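PDB 1OOE: dihydropteridine reductase from Caenorhabditis elegans, which probably catalyses the NADH- or NADPH-dependent reduction of quinonoid dihydrobiopterin to tetrahydrobiopterin, as a homodimeric member of the short-chain dehydrogenase/reductase family. Local coordinates for residues T29-D34 against S66-S71; E55-I60 against A111-T116. All blocks are in the same frame, centred on the assembly; numbering follows the deposited sequence.

Interaction 1 of 2, residues T29-D34 against S66-S71; sequences TVLNID and SSLQGS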
# COMPACT_ATOMS: atom_id res chain seq x y z
N THR A 29 -11.03 -24.96 18.31
CA THR A 29 -11.11 -23.93 19.34
C THR A 29 -10.90 -22.68 18.51
O THR A 29 -9.99 -22.65 17.68
CB THR A 29 -9.96 -24.05 20.35
OG1 THR A 29 -10.05 -25.31 21.04
CG2 THR A 29 -10.02 -22.92 21.37
N VAL A 30 -11.72 -21.65 18.71
CA VAL A 30 -11.58 -20.44 17.91
C VAL A 30 -11.34 -19.16 18.70
O VAL A 30 -12.05 -18.83 19.65
CB VAL A 30 -12.82 -20.23 17.02
CG1 VAL A 30 -12.59 -19.06 16.07
CG2 VAL A 30 -13.12 -21.50 16.24
N LEU A 31 -10.31 -18.43 18.29
CA LEU A 31 -9.97 -17.16 18.93
C LEU A 31 -10.41 -16.04 17.99
O LEU A 31 -10.05 -16.03 16.81
CB LEU A 31 -8.47 -17.06 19.17
CG LEU A 31 -7.83 -18.02 20.18
CD1 LEU A 31 -7.75 -19.43 19.59
CD2 LEU A 31 -6.44 -17.53 20.54
N ASN A 32 -11.20 -15.11 18.52
CA ASN A 32 -11.67 -13.98 17.73
C ASN A 32 -10.90 -12.71 18.07
O ASN A 32 -10.64 -12.42 19.24
CB ASN A 32 -13.16 -13.72 17.99
CG ASN A 32 -13.62 -12.37 17.45
OD1 ASN A 32 -13.63 -12.14 16.24
ND2 ASN A 32 -13.99 -11.47 18.36
N ILE A 33 -10.53 -11.96 17.04
CA ILE A 33 -9.83 -10.70 17.22
C ILE A 33 -10.68 -9.66 16.51
O ILE A 33 -10.84 -9.72 15.29
CB ILE A 33 -8.42 -10.72 16.58
CG1 ILE A 33 -7.54 -11.77 17.25
CG2 ILE A 33 -7.78 -9.34 16.70
CD1 ILE A 33 -6.15 -11.89 16.64
N ASP A 34 -11.24 -8.71 17.26
CA ASP A 34 -12.07 -7.69 16.65
C ASP A 34 -12.29 -6.53 17.61
O ASP A 34 -11.77 -6.54 18.73
CB ASP A 34 -13.42 -8.27 16.23
CG ASP A 34 -13.96 -7.65 14.94
OD1 ASP A 34 -13.89 -6.41 14.80
OD2 ASP A 34 -14.45 -8.40 14.08
N SER A 66 -1.06 -14.51 25.77
CA SER A 66 -1.58 -14.88 27.08
C SER A 66 -2.61 -16.00 26.94
O SER A 66 -2.70 -16.88 27.80
CB SER A 66 -2.24 -13.67 27.75
OG SER A 66 -2.75 -14.00 29.02
N SER A 67 -3.37 -15.98 25.86
CA SER A 67 -4.38 -17.00 25.62
C SER A 67 -3.81 -18.33 25.13
O SER A 67 -4.25 -19.39 25.57
CB SER A 67 -5.41 -16.48 24.61
OG SER A 67 -6.36 -17.48 24.29
N LEU A 68 -2.84 -18.27 24.23
CA LEU A 68 -2.25 -19.49 23.66
C LEU A 68 -1.24 -20.23 24.53
O LEU A 68 -1.18 -21.46 24.51
CB LEU A 68 -1.61 -19.17 22.31
CG LEU A 68 -2.57 -18.77 21.18
CD1 LEU A 68 -1.76 -18.41 19.95
CD2 LEU A 68 -3.52 -19.92 20.88
N GLN A 69 -0.44 -19.49 25.30
CA GLN A 69 0.58 -20.10 26.13
C GLN A 69 1.47 -21.01 25.27
O GLN A 69 2.11 -20.54 24.33
CB GLN A 69 -0.06 -20.90 27.28
CG GLN A 69 -0.80 -20.04 28.32
CD GLN A 69 0.11 -19.05 29.02
OE1 GLN A 69 1.16 -19.41 29.57
NE2 GLN A 69 -0.29 -17.78 29.03
N GLY A 70 1.49 -22.31 25.56
CA GLY A 70 2.32 -23.22 24.79
C GLY A 70 1.71 -23.83 23.53
O GLY A 70 2.29 -24.74 22.95
N SER A 71 0.56 -23.32 23.11
CA SER A 71 -0.10 -23.85 21.92
C SER A 71 0.15 -22.98 20.70
O SER A 71 0.38 -21.78 20.81
CB SER A 71 -1.61 -23.95 22.14
OG SER A 71 -1.93 -24.93 23.11

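Interaction 2 of 2, residues E55-I60 against A111-T116; sequences EQEQSI and AAKLAT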
# COMPACT_ATOMS: atom_id res chain seq x y z
N GLU A 55 0.62 0.41 18.73
CA GLU A 55 -0.09 0.16 19.99
C GLU A 55 -1.04 -1.02 19.79
O GLU A 55 -1.18 -1.86 20.68
CB GLU A 55 -0.89 1.41 20.41
CG GLU A 55 -0.02 2.59 20.84
CD GLU A 55 -0.85 3.81 21.23
OE1 GLU A 55 -1.74 4.21 20.45
OE2 GLU A 55 -0.60 4.38 22.32
N GLN A 56 -1.69 -1.09 18.63
CA GLN A 56 -2.59 -2.20 18.35
C GLN A 56 -1.82 -3.51 18.26
O GLN A 56 -2.26 -4.53 18.79
CB GLN A 56 -3.37 -1.95 17.05
CG GLN A 56 -4.71 -1.26 17.26
CD GLN A 56 -5.50 -1.17 15.97
OE1 GLN A 56 -5.53 -2.11 15.18
NE2 GLN A 56 -6.17 -0.04 15.76
N GLU A 57 -0.66 -3.47 17.59
CA GLU A 57 0.16 -4.67 17.47
C GLU A 57 0.51 -5.21 18.86
O GLU A 57 0.28 -6.38 19.16
CB GLU A 57 1.47 -4.39 16.72
CG GLU A 57 2.42 -5.59 16.77
CD GLU A 57 3.84 -5.27 16.34
OE1 GLU A 57 4.29 -4.12 16.52
OE2 GLU A 57 4.52 -6.20 15.85
N GLN A 58 1.05 -4.33 19.70
CA GLN A 58 1.45 -4.74 21.04
C GLN A 58 0.31 -5.36 21.84
O GLN A 58 0.47 -6.44 22.42
CB GLN A 58 2.02 -3.55 21.81
CG GLN A 58 2.63 -3.94 23.15
CD GLN A 58 3.29 -2.77 23.86
OE1 GLN A 58 4.09 -2.05 23.26
NE2 GLN A 58 2.96 -2.58 25.13
N SER A 59 -0.84 -4.70 21.85
CA SER A 59 -1.98 -5.19 22.61
C SER A 59 -2.50 -6.52 22.08
O SER A 59 -2.76 -7.44 22.85
CB SER A 59 -3.11 -4.16 22.58
OG SER A 59 -4.19 -4.59 23.40
N ILE A 60 -2.65 -6.62 20.77
CA ILE A 60 -3.15 -7.85 20.16
C ILE A 60 -2.17 -9.01 20.40
O ILE A 60 -2.58 -10.12 20.75
CB ILE A 60 -3.39 -7.65 18.65
CG1 ILE A 60 -4.55 -6.67 18.45
CG2 ILE A 60 -3.73 -8.98 17.99
CD1 ILE A 60 -4.69 -6.16 17.02
N ALA A 111 -1.99 -9.65 11.38
CA ALA A 111 -2.33 -11.06 11.22
C ALA A 111 -1.05 -11.82 10.82
O ALA A 111 -0.78 -12.92 11.31
CB ALA A 111 -3.41 -11.24 10.14
N ALA A 112 -0.26 -11.21 9.93
CA ALA A 112 0.98 -11.83 9.48
C ALA A 112 1.95 -11.97 10.66
O ALA A 112 2.58 -13.01 10.83
CB ALA A 112 1.62 -10.99 8.37
N LYS A 113 2.07 -10.92 11.47
CA LYS A 113 2.95 -10.95 12.63
C LYS A 113 2.53 -12.09 13.57
O LYS A 113 3.38 -12.80 14.12
CB LYS A 113 2.89 -9.62 13.39
CG LYS A 113 3.88 -9.51 14.56
CD LYS A 113 5.33 -9.60 14.08
CE LYS A 113 6.30 -9.59 15.25
NZ LYS A 113 7.71 -9.51 14.79
N LEU A 114 1.22 -12.26 13.75
CA LEU A 114 0.71 -13.32 14.61
C LEU A 114 1.12 -14.68 14.06
O LEU A 114 1.49 -15.58 14.82
CB LEU A 114 -0.81 -13.23 14.72
CG LEU A 114 -1.36 -12.10 15.59
CD1 LEU A 114 -2.86 -11.93 15.36
CD2 LEU A 114 -1.06 -12.40 17.05
N ALA A 115 1.06 -14.83 12.74
CA ALA A 115 1.41 -16.09 12.09
C ALA A 115 2.88 -16.47 12.27
O ALA A 115 3.20 -17.62 12.54
CB ALA A 115 1.07 -16.02 10.61
N THR A 116 3.77 -15.50 12.12
CA THR A 116 5.19 -15.77 12.26
C THR A 116 5.49 -16.21 13.69
O THR A 116 6.46 -16.93 13.95
CB THR A 116 6.05 -14.53 11.92
OG1 THR A 116 5.73 -13.46 12.81
CG2 THR A 116 5.81 -14.10 10.49
O HOH W 1 6.64 -6.27 14.42

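Interaction 1 of 2, residues T29-D34 against S66-S71
Leu31 meets Ser67 and Leu68 through tetrahedral groups alone, with no flat group at the touching surface. The one flat side chain of segment 66-71, the carboxamide of Gln69, is turned to its own helix: NE2 donates to Ser66 O at 2.9 Å, nearly straight (174°) and in the amide plane. The helix ends here: Gln69 has positive phi and takes the first corner of a type II' turn.

The contact is made by one methyl, Leu31 CD2. Leu31 CG is anti to the carbonyl carbon (chi1 -66°), and chi2 of 73° sets CD2 roughly anti to CA, so this branch reaches farthest toward the helix. It lies 3.8 Å from Leu68 CD2, the two side chains crossing at a slant. It is also 3.8 Å from Ser67 OG, a van der Waals touch, as a methyl offers the oxygen nothing to bond; the hydroxyl's hydrogen bond is with Ser43 OG. Two leucines suit the buried middle, a small serine the partly exposed margin.

Helix 53-68 is the crossover between parallel strands 43-46 and 73-78 of the SDR Rossmann fold. Strand 28-34 lies between strands 4-9 and 43-46; Val30 packs on helix 14-25, and Leu68 reaches His118 of helix 93-118.

Interaction 2 of 2, residues E55-I60 against A111-T116
Glu57 and Lys113 both place CG anti to the backbone N, and what follows brings them together: the glutamate runs on extended, while the lysine bends at chi2 (63°) before straightening. Glu57 OE2 thereby comes to rest against the bend of the lysine, 3.6 Å from Lys113 CG and 3.9 Å from Lys113 CE, the two chains crossing at a slant. The charges do not pair directly, for Glu57 OE2 and Lys113 NZ are 4.7 Å apart, yet some electrostatic attraction is likely. A water 2.6 Å from Glu57 OE2 can link the two, though its bond to Lys113 NZ is weak. The ammonium group has its stronger partner in Ser90 O of the second subunit. A long, flexible lysine suits this place, since its methylenes can pack within the chain while its tip crosses to the other.

Ile60, nearly a turn after Glu57, meets Leu114, the residue next to Lys113, at about a right angle, with Ile60 CG2 4.0 Å from Leu114 CD1. These branched apolar residues fill the side of the contact nearer the sheet. Thr116 OG1 donates to Lys113 O at 2.8 Å, a carbonyl that also takes Thr117 OG1.

Helices 53-68 and 93-118 lie side by side on one face of the Rossmann-fold sheet; toward it, Ile60 touches Tyr9 of strand 4-9, and away from it Val94 of the second subunit packs on Glu57.

Overall arrangement
Both contacts use helix 53-68: interaction 1 rests its C-terminal end on strand 28-34, and interaction 2 sets an earlier part of it against helix 93-118. Both are largely buried and lie on the same face of the sheet, their centres about 12 Å apart. Ile33 of the same strand links the two places, its CD1 lying 3.5 Å from Leu114 CD1 and 4.0 Å from Ile60 CG2. Their chemistry diverges outward. Interaction 1, which no other chain touches, is leucine packing with a serine at its border, whereas interaction 2 adds a charged side with a water that meets the second subunit of the dimer.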